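Long-range contacts in coenzyme A transferase (Yersinia pestis, PDB 3QLI), which probably transfers coenzyme A between carboxylic acids, as do the acetate and 4-hydroxybutyrate CoA transferases to which it is related: residues A[39-44]-A[137-142]; A[71-76]-A[95-100]; A[227-232]-A[251-256]. One frame throughout, in Å; residues are numbered along the deposited sequence.

Contact 1 of 3, residues A[39-44]-A[137-142]; sequences GSHLSM and EEIGID
His-41 and Asp-142 meet in the parallel alpha/beta sheet of the N-terminal CoA-transferase domain, where the turn after helix 131-139 passes into strand 143-148, the neighbour of strand 41-44. The aspartate grips the histidine main chain twice. Asp-142 N donates to His-41 O over 2.8 Å, while its carboxylate reaches the amide of His-41: His-41 N donates to Asp-142 OD2, also at 2.8 Å and fairly straight (158°), on the lone pair facing away from OD1. The carboxylate thus stands in for a main-chain carbonyl, a task that suits the short aspartate. With CG anti to the carbonyl carbon and beside its own backbone N (chi1 -57°), the carboxylate lies against His-41 N and Ser-40 CB. OD1 is engaged in a salt bridge with Arg-174, so both oxygens are held, which would be expected to keep the group ionised.

The imidazole reaches the helix end. ND1 of His-41 donates to Gly-140 O at 2.8 Å, with the oxygen in the ring plane, and only weakly to Ile-139 O at 3.2 Å. The ring edge thereby faces two successive carbonyls where the helix stops, a role histidine can fill because its N-H lies at that edge. Gly-140 leaves helical geometry with phi at 88°, and at its backbone angles a side chain would press on the carbonyl of Ile-139. Ile-139 itself lays CG2 3.7 Å from His-41 ND1, and Gly-423 of the second subunit packs on this isoleucine. Farther along the strand, Ser-43 turns OG to Tyr-73 O in the neighbouring strand; its CB rests 3.8 Å from Ile-141 CD1.

Contact 2 of 3, residues A[71-76]-A[95-100]; sequences RVYYFE and KPYSMF
The Tyr-97 ring carries Arg-71 over one face: Arg-71 CD sits 3.7 Å from the centroid in a CH-pi contact, and the guanidinium runs on above the phenol, tilted 15° from the ring. The arginine chain is extended from CG to NE (chi2 -172°), which lays its long aliphatic part over the ring and still brings the charged end to Tyr-73 OH. Tyr-97 OH lies over the guanidinium face, where the angle is too poor for a hydrogen bond from NE or NH2. NH1 donates to Tyr-73 OH near the guanidinium plane; it also forms a salt bridge with Glu-428 of the second subunit. Tyr-73 takes Tyr-97 CB over one face, 3.8 Å from its centroid. Phe-75 meets Phe-100 edge-to-face, Phe-75 CD1 over the centre of the Phe-100 ring with the planes at 88°. Met-99 CB covers one face of Phe-75, 3.4 Å from the centroid, and SD adds an oblique Met-aromatic contact.

On the other side of the sheet, Ser-98 OG donates to Tyr-74 OH over 2.8 Å; Glu-105 also binds this buried phenol. Main-chain bonds join Val-72 N to Lys-95 O, Tyr-97 N to Val-72 O and Met-99 N to Tyr-74 O. Such parallel pairing is that of a beta-alpha-beta crossover, here strand 70-74, helix 79-83 and strand 94-98. Glu-76, just beyond strand 70-74, binds CoA in a structure of this protein, consistent with a ligand site at the C-terminal edge of a Rossmann-like sheet.

Contact 3 of 3, residues A[227-232]-A[251-256]; sequences IIADLV and GVLKDR
Arg-256 reaches from the turn after helix 244-252 to the C-terminal end of helix 220-230, where Ala-229 in the last turn and Val-232 just after it offer two carbonyls. From CB the chain sets out with CG beside its own backbone N, and the bend at chi2 (-74°) swings CD round to 4.1 Å from Val-232 O. NE of Arg-256 then donates to that same Val-232 O at 3.1 Å, nearly straight at 159°. The guanidinium centred on CZ has both acceptors at its edge, close to its plane. At the tip, Arg-256 NH2 donates to Ala-229 O over 2.8 Å, but from well above the carbonyl plane (56° out of it). The opposite face of that plane receives Val-232 N, so a single oxygen at the helix end takes two donors. Arginine suits the place because its NE and NH2 can serve two neighbouring oxygens at once, and its positive charge would be expected to sit well at the negative end of a helix.

Leu-253 covers one face of the guanidinium: CD2 stands 3.8 Å off its plane, toward its rim, and also packs on Ala-229 CB and Val-232 CB. The small methyl of Ala-229 fits against Val-252 CG1. Beta-branched Val-232 and long Leu-253 both continue onto Leu-238 of strand 237-240, while Ile-228 touches strands 332-337 and 377-381. The contact lies away from the annotated CoA sites. It joins the ends of two successive helices over the sheet they cover, an arrangement typical of the helical layer of an alpha/beta fold, here that of the C-terminal half of the chain.

How the contacts relate
Contacts 1 and 2 both reach one sheet, strands 41-44 and 70-74 being neighbours in it, and their centres are 10 Å apart. Leu-42 O and Tyr-73 N, 2.9 Å apart, probably bond between them, and Ile-139 CG2 packs 3.5 Å from Tyr-73 CZ. Both also touch the second subunit. Contact 2 lies nearer the CoA site: it includes Glu-76, and the Phe-100 side chain is about 5 Å from that of Glu-264, which is linked covalently to CoA in another structure of this protein. Contact 3 stands apart, across the chain's centre, with its centre 43 Å from that of contact 1 and 37 Å from that of contact 2.

Contact 1 of 3, residues A[39-44]-A[137-142]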
loop_
_atom_site.group_PDB
_atom_site.type_symbol
_atom_site.label_atom_id
_atom_site.label_comp_id
_atom_site.label_asym_id
_atom_site.label_seq_id
_atom_site.Cartn_x
_atom_site.Cartn_y
_atom_site.Cartn_z
ATOM N N GLY A 39 -27.795 -9.515 -18.509
ATOM C CA GLY A 39 -27.608 -8.338 -17.674
ATOM C C GLY A 39 -27.266 -8.661 -16.222
ATOM O O GLY A 39 -27.515 -7.841 -15.333
ATOM N N SER A 40 -26.718 -9.850 -15.974
ATOM C CA SER A 40 -26.338 -10.240 -14.611
ATOM C C SER A 40 -24.816 -10.328 -14.450
ATOM O O SER A 40 -24.068 -10.092 -15.408
ATOM C CB SER A 40 -27.003 -11.560 -14.195
ATOM O OG SER A 40 -26.508 -12.662 -14.946
ATOM N N HIS A 41 -24.371 -10.645 -13.234
ATOM C CA HIS A 41 -22.941 -10.713 -12.921
ATOM C C HIS A 41 -22.557 -12.157 -12.599
ATOM O O HIS A 41 -23.131 -12.775 -11.695
ATOM C CB HIS A 41 -22.588 -9.849 -11.700
ATOM C CG HIS A 41 -22.825 -8.378 -11.889
ATOM N ND1 HIS A 41 -22.788 -7.484 -10.839
ATOM C CD2 HIS A 41 -23.092 -7.644 -12.999
ATOM C CE1 HIS A 41 -23.021 -6.261 -11.292
ATOM N NE2 HIS A 41 -23.216 -6.332 -12.599
ATOM N N LEU A 42 -21.586 -12.687 -13.331
ATOM C CA LEU A 42 -21.082 -14.024 -13.065
ATOM C C LEU A 42 -19.618 -13.963 -12.660
ATOM O O LEU A 42 -18.867 -13.117 -13.140
ATOM C CB LEU A 42 -21.245 -14.904 -14.306
ATOM C CG LEU A 42 -20.780 -16.361 -14.153
ATOM C CD1 LEU A 42 -21.809 -17.331 -14.659
ATOM C CD2 LEU A 42 -19.477 -16.558 -14.877
ATOM N N SER A 43 -19.207 -14.866 -11.773
ATOM C CA SER A 43 -17.788 -15.010 -11.462
ATOM C C SER A 43 -17.467 -16.499 -11.435
ATOM O O SER A 43 -18.368 -17.339 -11.468
ATOM C CB SER A 43 -17.444 -14.344 -10.122
ATOM O OG SER A 43 -16.038 -14.369 -9.861
ATOM N N MET A 44 -16.186 -16.823 -11.399
ATOM C CA MET A 44 -15.756 -18.210 -11.427
ATOM C C MET A 44 -14.449 -18.328 -10.661
ATOM O O MET A 44 -13.838 -17.323 -10.314
ATOM C CB MET A 44 -15.535 -18.663 -12.867
ATOM C CG MET A 44 -14.569 -17.755 -13.630
ATOM S SD MET A 44 -14.388 -18.261 -15.358
ATOM C CE MET A 44 -13.435 -16.890 -16.021
ATOM N N GLU A 137 -19.862 -7.555 -2.407
ATOM C CA GLU A 137 -20.544 -6.383 -1.860
ATOM C C GLU A 137 -20.664 -5.215 -2.840
ATOM O O GLU A 137 -21.764 -4.841 -3.194
ATOM C CB GLU A 137 -19.915 -5.948 -0.528
ATOM C CG GLU A 137 -20.187 -6.964 0.585
ATOM C CD GLU A 137 -19.511 -6.632 1.907
ATOM O OE1 GLU A 137 -19.151 -5.457 2.147
ATOM O OE2 GLU A 137 -19.339 -7.569 2.714
ATOM N N GLU A 138 -19.553 -4.636 -3.284
ATOM C CA GLU A 138 -19.669 -3.509 -4.208
ATOM C C GLU A 138 -20.205 -3.942 -5.560
ATOM O O GLU A 138 -21.055 -3.275 -6.143
ATOM C CB GLU A 138 -18.339 -2.779 -4.387
ATOM C CG GLU A 138 -18.082 -1.709 -3.318
ATOM C CD GLU A 138 -17.314 -2.268 -2.145
ATOM O OE1 GLU A 138 -17.285 -3.514 -1.982
ATOM O OE2 GLU A 138 -16.742 -1.471 -1.379
ATOM N N ILE A 139 -19.712 -5.068 -6.056
ATOM C CA ILE A 139 -20.102 -5.530 -7.383
ATOM C C ILE A 139 -21.359 -6.382 -7.330
ATOM O O ILE A 139 -22.357 -6.085 -8.001
ATOM C CB ILE A 139 -18.953 -6.312 -8.039
ATOM C CG1 ILE A 139 -17.760 -5.372 -8.287
ATOM C CG2 ILE A 139 -19.436 -6.992 -9.325
ATOM C CD1 ILE A 139 -16.440 -6.101 -8.583
ATOM N N GLY A 140 -21.310 -7.445 -6.536
ATOM C CA GLY A 140 -22.452 -8.327 -6.387
ATOM C C GLY A 140 -22.398 -9.404 -7.452
ATOM O O GLY A 140 -22.253 -9.111 -8.634
ATOM N N ILE A 141 -22.504 -10.660 -7.033
ATOM C CA ILE A 141 -22.407 -11.775 -7.969
ATOM C C ILE A 141 -23.701 -12.575 -7.970
ATOM O O ILE A 141 -24.163 -13.043 -6.930
ATOM C CB ILE A 141 -21.214 -12.694 -7.627
ATOM C CG1 ILE A 141 -19.892 -11.915 -7.732
ATOM C CG2 ILE A 141 -21.222 -13.968 -8.516
ATOM C CD1 ILE A 141 -19.600 -11.318 -9.120
ATOM N N ASP A 142 -24.306 -12.710 -9.140
ATOM C CA ASP A 142 -25.555 -13.458 -9.249
ATOM C C ASP A 142 -25.317 -14.967 -9.382
ATOM O O ASP A 142 -26.044 -15.774 -8.802
ATOM C CB ASP A 142 -26.380 -12.904 -10.415
ATOM C CG ASP A 142 -26.655 -11.420 -10.252
ATOM O OD1 ASP A 142 -27.490 -11.086 -9.393
ATOM O OD2 ASP A 142 -26.031 -10.589 -10.955
#

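Contact 2 of 3, residues A[71-76]-A[95-100]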
loop_
_atom_site.group_PDB
_atom_site.type_symbol
_atom_site.label_atom_id
_atom_site.label_comp_id
_atom_site.label_asym_id
_atom_site.label_seq_id
_atom_site.Cartn_x
_atom_site.Cartn_y
_atom_site.Cartn_z
ATOM N N ARG A 71 -21.808 -9.887 -17.599
ATOM C CA ARG A 71 -20.493 -9.449 -17.156
ATOM C C ARG A 71 -19.855 -10.601 -16.401
ATOM O O ARG A 71 -20.492 -11.201 -15.536
ATOM C CB ARG A 71 -20.617 -8.251 -16.231
ATOM C CG ARG A 71 -21.074 -6.974 -16.903
ATOM C CD ARG A 71 -20.957 -5.820 -15.921
ATOM N NE ARG A 71 -21.360 -4.550 -16.515
ATOM C CZ ARG A 71 -21.247 -3.380 -15.900
ATOM N NH1 ARG A 71 -20.747 -3.323 -14.669
ATOM N NH2 ARG A 71 -21.635 -2.267 -16.513
ATOM N N VAL A 72 -18.605 -10.920 -16.725
ATOM C CA VAL A 72 -17.887 -11.946 -15.983
ATOM C C VAL A 72 -16.708 -11.303 -15.276
ATOM O O VAL A 72 -15.791 -10.760 -15.925
ATOM C CB VAL A 72 -17.406 -13.094 -16.900
ATOM C CG1 VAL A 72 -16.619 -14.146 -16.085
ATOM C CG2 VAL A 72 -18.598 -13.729 -17.616
ATOM N N TYR A 73 -16.751 -11.351 -13.941
ATOM C CA TYR A 73 -15.720 -10.780 -13.083
ATOM C C TYR A 73 -14.812 -11.916 -12.589
ATOM O O TYR A 73 -15.293 -12.884 -12.001
ATOM C CB TYR A 73 -16.367 -10.095 -11.880
ATOM C CG TYR A 73 -17.127 -8.822 -12.185
ATOM C CD1 TYR A 73 -16.534 -7.576 -11.993
ATOM C CD2 TYR A 73 -18.456 -8.859 -12.628
ATOM C CE1 TYR A 73 -17.241 -6.388 -12.245
ATOM C CE2 TYR A 73 -19.163 -7.680 -12.893
ATOM C CZ TYR A 73 -18.549 -6.449 -12.703
ATOM O OH TYR A 73 -19.252 -5.271 -12.953
ATOM N N TYR A 74 -13.502 -11.807 -12.801
ATOM C CA TYR A 74 -12.636 -12.955 -12.538
ATOM C C TYR A 74 -11.157 -12.574 -12.469
ATOM O O TYR A 74 -10.774 -11.499 -12.941
ATOM C CB TYR A 74 -12.837 -14.004 -13.645
ATOM C CG TYR A 74 -12.337 -13.506 -14.979
ATOM C CD1 TYR A 74 -11.096 -13.889 -15.466
ATOM C CD2 TYR A 74 -13.092 -12.618 -15.735
ATOM C CE1 TYR A 74 -10.624 -13.409 -16.679
ATOM C CE2 TYR A 74 -12.625 -12.124 -16.956
ATOM C CZ TYR A 74 -11.393 -12.521 -17.417
ATOM O OH TYR A 74 -10.920 -12.025 -18.619
ATOM N N PHE A 75 -10.352 -13.492 -11.933
ATOM C CA PHE A 75 -8.903 -13.351 -11.783
ATOM C C PHE A 75 -8.193 -14.602 -12.311
ATOM O O PHE A 75 -8.780 -15.681 -12.346
ATOM C CB PHE A 75 -8.531 -13.262 -10.300
ATOM C CG PHE A 75 -8.834 -11.945 -9.650
ATOM C CD1 PHE A 75 -7.861 -10.968 -9.550
ATOM C CD2 PHE A 75 -10.076 -11.705 -9.091
ATOM C CE1 PHE A 75 -8.129 -9.765 -8.932
ATOM C CE2 PHE A 75 -10.350 -10.502 -8.472
ATOM C CZ PHE A 75 -9.375 -9.532 -8.392
ATOM N N GLU A 76 -6.924 -14.464 -12.691
ATOM C CA GLU A 76 -6.119 -15.609 -13.138
ATOM C C GLU A 76 -6.680 -16.503 -14.250
ATOM O O GLU A 76 -6.963 -17.677 -14.026
ATOM C CB GLU A 76 -5.682 -16.458 -11.942
ATOM C CG GLU A 76 -4.356 -17.176 -12.148
ATOM C CD GLU A 76 -3.220 -16.231 -12.495
ATOM O OE1 GLU A 76 -3.233 -15.075 -12.026
ATOM O OE2 GLU A 76 -2.306 -16.647 -13.236
ATOM N N LYS A 95 -19.195 -10.188 -21.474
ATOM C CA LYS A 95 -18.264 -9.074 -21.327
ATOM C C LYS A 95 -17.191 -9.381 -20.278
ATOM O O LYS A 95 -17.511 -9.596 -19.111
ATOM C CB LYS A 95 -19.016 -7.812 -20.898
ATOM C CG LYS A 95 -20.287 -7.514 -21.677
ATOM C CD LYS A 95 -20.018 -7.414 -23.165
ATOM C CE LYS A 95 -21.230 -6.881 -23.912
ATOM N NZ LYS A 95 -21.625 -5.526 -23.425
ATOM N N PRO A 96 -15.915 -9.408 -20.690
ATOM C CA PRO A 96 -14.849 -9.667 -19.716
ATOM C C PRO A 96 -14.626 -8.453 -18.838
ATOM O O PRO A 96 -14.218 -7.394 -19.324
ATOM C CB PRO A 96 -13.618 -9.912 -20.594
ATOM C CG PRO A 96 -14.187 -10.279 -21.951
ATOM C CD PRO A 96 -15.414 -9.436 -22.075
ATOM N N TYR A 97 -14.936 -8.605 -17.554
ATOM C CA TYR A 97 -14.620 -7.598 -16.549
ATOM C C TYR A 97 -13.454 -8.181 -15.779
ATOM O O TYR A 97 -13.586 -8.629 -14.648
ATOM C CB TYR A 97 -15.847 -7.295 -15.668
ATOM C CG TYR A 97 -16.726 -6.241 -16.319
ATOM C CD1 TYR A 97 -16.874 -4.976 -15.753
ATOM C CD2 TYR A 97 -17.347 -6.489 -17.542
ATOM C CE1 TYR A 97 -17.646 -3.999 -16.368
ATOM C CE2 TYR A 97 -18.118 -5.504 -18.177
ATOM C CZ TYR A 97 -18.261 -4.269 -17.580
ATOM O OH TYR A 97 -19.020 -3.288 -18.183
ATOM N N SER A 98 -12.313 -8.204 -16.455
ATOM C CA SER A 98 -11.131 -8.899 -15.977
ATOM C C SER A 98 -10.525 -8.110 -14.840
ATOM O O SER A 98 -10.391 -6.889 -14.917
ATOM C CB SER A 98 -10.118 -9.012 -17.114
ATOM O OG SER A 98 -10.772 -9.278 -18.343
ATOM N N MET A 99 -10.137 -8.813 -13.788
ATOM C CA MET A 99 -9.534 -8.159 -12.637
ATOM C C MET A 99 -8.019 -8.368 -12.571
ATOM O O MET A 99 -7.337 -7.729 -11.772
ATOM C CB MET A 99 -10.271 -8.583 -11.371
ATOM C CG MET A 99 -11.748 -8.165 -11.470
ATOM S SD MET A 99 -12.832 -8.672 -10.136
ATOM C CE MET A 99 -12.401 -7.485 -8.859
ATOM N N PHE A 100 -7.515 -9.268 -13.419
ATOM C CA PHE A 100 -6.090 -9.386 -13.749
ATOM C C PHE A 100 -6.038 -9.346 -15.266
ATOM O O PHE A 100 -6.904 -9.927 -15.924
ATOM C CB PHE A 100 -5.523 -10.761 -13.379
ATOM C CG PHE A 100 -5.131 -10.930 -11.939
ATOM C CD1 PHE A 100 -5.020 -9.849 -11.085
ATOM C CD2 PHE A 100 -4.846 -12.207 -11.449
ATOM C CE1 PHE A 100 -4.646 -10.041 -9.752
ATOM C CE2 PHE A 100 -4.471 -12.406 -10.129
ATOM C CZ PHE A 100 -4.376 -11.316 -9.279
#

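Contact 3 of 3, residues A[227-232]-A[251-256]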
loop_
_atom_site.group_PDB
_atom_site.type_symbol
_atom_site.label_atom_id
_atom_site.label_comp_id
_atom_site.label_asym_id
_atom_site.label_seq_id
_atom_site.Cartn_x
_atom_site.Cartn_y
_atom_site.Cartn_z
ATOM N N ILE A 227 21.863 -16.214 -4.667
ATOM C CA ILE A 227 21.847 -14.974 -3.895
ATOM C C ILE A 227 20.581 -14.946 -3.025
ATOM O O ILE A 227 20.611 -14.600 -1.846
ATOM C CB ILE A 227 21.868 -13.756 -4.817
ATOM C CG1 ILE A 227 23.166 -13.729 -5.630
ATOM C CG2 ILE A 227 21.693 -12.464 -4.012
ATOM C CD1 ILE A 227 23.039 -12.905 -6.902
ATOM N N ILE A 228 19.464 -15.318 -3.621
ATOM C CA ILE A 228 18.204 -15.370 -2.880
ATOM C C ILE A 228 18.303 -16.370 -1.742
ATOM O O ILE A 228 17.968 -16.059 -0.597
ATOM C CB ILE A 228 17.031 -15.750 -3.800
ATOM C CG1 ILE A 228 16.780 -14.621 -4.800
ATOM C CG2 ILE A 228 15.764 -16.062 -2.974
ATOM C CD1 ILE A 228 15.677 -14.904 -5.790
ATOM N N ALA A 229 18.787 -17.572 -2.043
ATOM C CA ALA A 229 18.881 -18.601 -1.007
ATOM C C ALA A 229 19.755 -18.150 0.166
ATOM O O ALA A 229 19.496 -18.511 1.310
ATOM C CB ALA A 229 19.389 -19.927 -1.588
ATOM N N ASP A 230 20.792 -17.369 -0.113
ATOM C CA ASP A 230 21.645 -16.865 0.959
ATOM C C ASP A 230 20.879 -15.947 1.914
ATOM O O ASP A 230 21.280 -15.763 3.062
ATOM C CB ASP A 230 22.851 -16.113 0.394
ATOM C CG ASP A 230 23.920 -17.038 -0.168
ATOM O OD1 ASP A 230 23.829 -18.271 0.033
ATOM O OD2 ASP A 230 24.863 -16.514 -0.808
ATOM N N LEU A 231 19.779 -15.371 1.432
ATOM C CA LEU A 231 18.968 -14.450 2.225
ATOM C C LEU A 231 17.837 -15.160 2.973
ATOM O O LEU A 231 17.052 -14.520 3.671
ATOM C CB LEU A 231 18.376 -13.347 1.330
ATOM C CG LEU A 231 19.371 -12.393 0.670
ATOM C CD1 LEU A 231 18.706 -11.570 -0.425
ATOM C CD2 LEU A 231 20.005 -11.487 1.712
ATOM N N VAL A 232 17.749 -16.478 2.810
ATOM C CA VAL A 232 16.764 -17.286 3.524
ATOM C C VAL A 232 17.411 -18.028 4.692
ATOM O O VAL A 232 18.251 -18.908 4.485
ATOM C CB VAL A 232 16.122 -18.326 2.588
ATOM C CG1 VAL A 232 15.038 -19.086 3.314
ATOM C CG2 VAL A 232 15.551 -17.639 1.345
ATOM N N GLY A 251 15.012 -25.623 -5.017
ATOM C CA GLY A 251 16.086 -26.588 -5.188
ATOM C C GLY A 251 17.267 -26.288 -4.278
ATOM O O GLY A 251 17.817 -27.188 -3.639
ATOM N N VAL A 252 17.677 -25.023 -4.222
ATOM C CA VAL A 252 18.798 -24.657 -3.361
ATOM C C VAL A 252 18.419 -24.833 -1.897
ATOM O O VAL A 252 19.254 -25.184 -1.070
ATOM C CB VAL A 252 19.293 -23.208 -3.604
ATOM C CG1 VAL A 252 20.380 -22.860 -2.632
ATOM C CG2 VAL A 252 19.802 -23.054 -5.015
ATOM N N LEU A 253 17.147 -24.614 -1.580
ATOM C CA LEU A 253 16.704 -24.670 -0.187
ATOM C C LEU A 253 16.499 -26.084 0.352
ATOM O O LEU A 253 16.103 -26.250 1.507
ATOM C CB LEU A 253 15.422 -23.864 -0.001
ATOM C CG LEU A 253 15.545 -22.380 -0.342
ATOM C CD1 LEU A 253 14.224 -21.668 -0.071
ATOM C CD2 LEU A 253 16.674 -21.757 0.483
ATOM N N LYS A 254 16.771 -27.099 -0.465
ATOM C CA LYS A 254 16.553 -28.469 -0.018
ATOM C C LYS A 254 17.397 -28.833 1.212
ATOM O O LYS A 254 17.118 -29.820 1.895
ATOM C CB LYS A 254 16.774 -29.471 -1.153
ATOM C CG LYS A 254 18.185 -29.513 -1.709
ATOM C CD LYS A 254 18.366 -30.747 -2.587
ATOM C CE LYS A 254 19.350 -30.489 -3.710
ATOM N NZ LYS A 254 18.752 -29.625 -4.768
ATOM N N ASP A 255 18.408 -28.018 1.504
ATOM C CA ASP A 255 19.302 -28.272 2.633
ATOM C C ASP A 255 18.841 -27.607 3.934
ATOM O O ASP A 255 19.445 -27.821 4.988
ATOM C CB ASP A 255 20.726 -27.815 2.295
ATOM C CG ASP A 255 21.294 -28.526 1.072
ATOM O OD1 ASP A 255 21.148 -29.769 0.980
ATOM O OD2 ASP A 255 21.874 -27.840 0.196
ATOM N N ARG A 256 17.773 -26.814 3.867
ATOM C CA ARG A 256 17.290 -26.092 5.040
ATOM C C ARG A 256 16.438 -26.981 5.946
ATOM O O ARG A 256 16.032 -28.076 5.564
ATOM C CB ARG A 256 16.469 -24.862 4.625
ATOM C CG ARG A 256 17.225 -23.834 3.805
ATOM C CD ARG A 256 18.206 -23.016 4.653
ATOM N NE ARG A 256 18.757 -21.907 3.873
ATOM C CZ ARG A 256 19.755 -22.047 3.008
ATOM N NH1 ARG A 256 20.305 -23.242 2.836
ATOM N NH2 ARG A 256 20.202 -21.006 2.315
#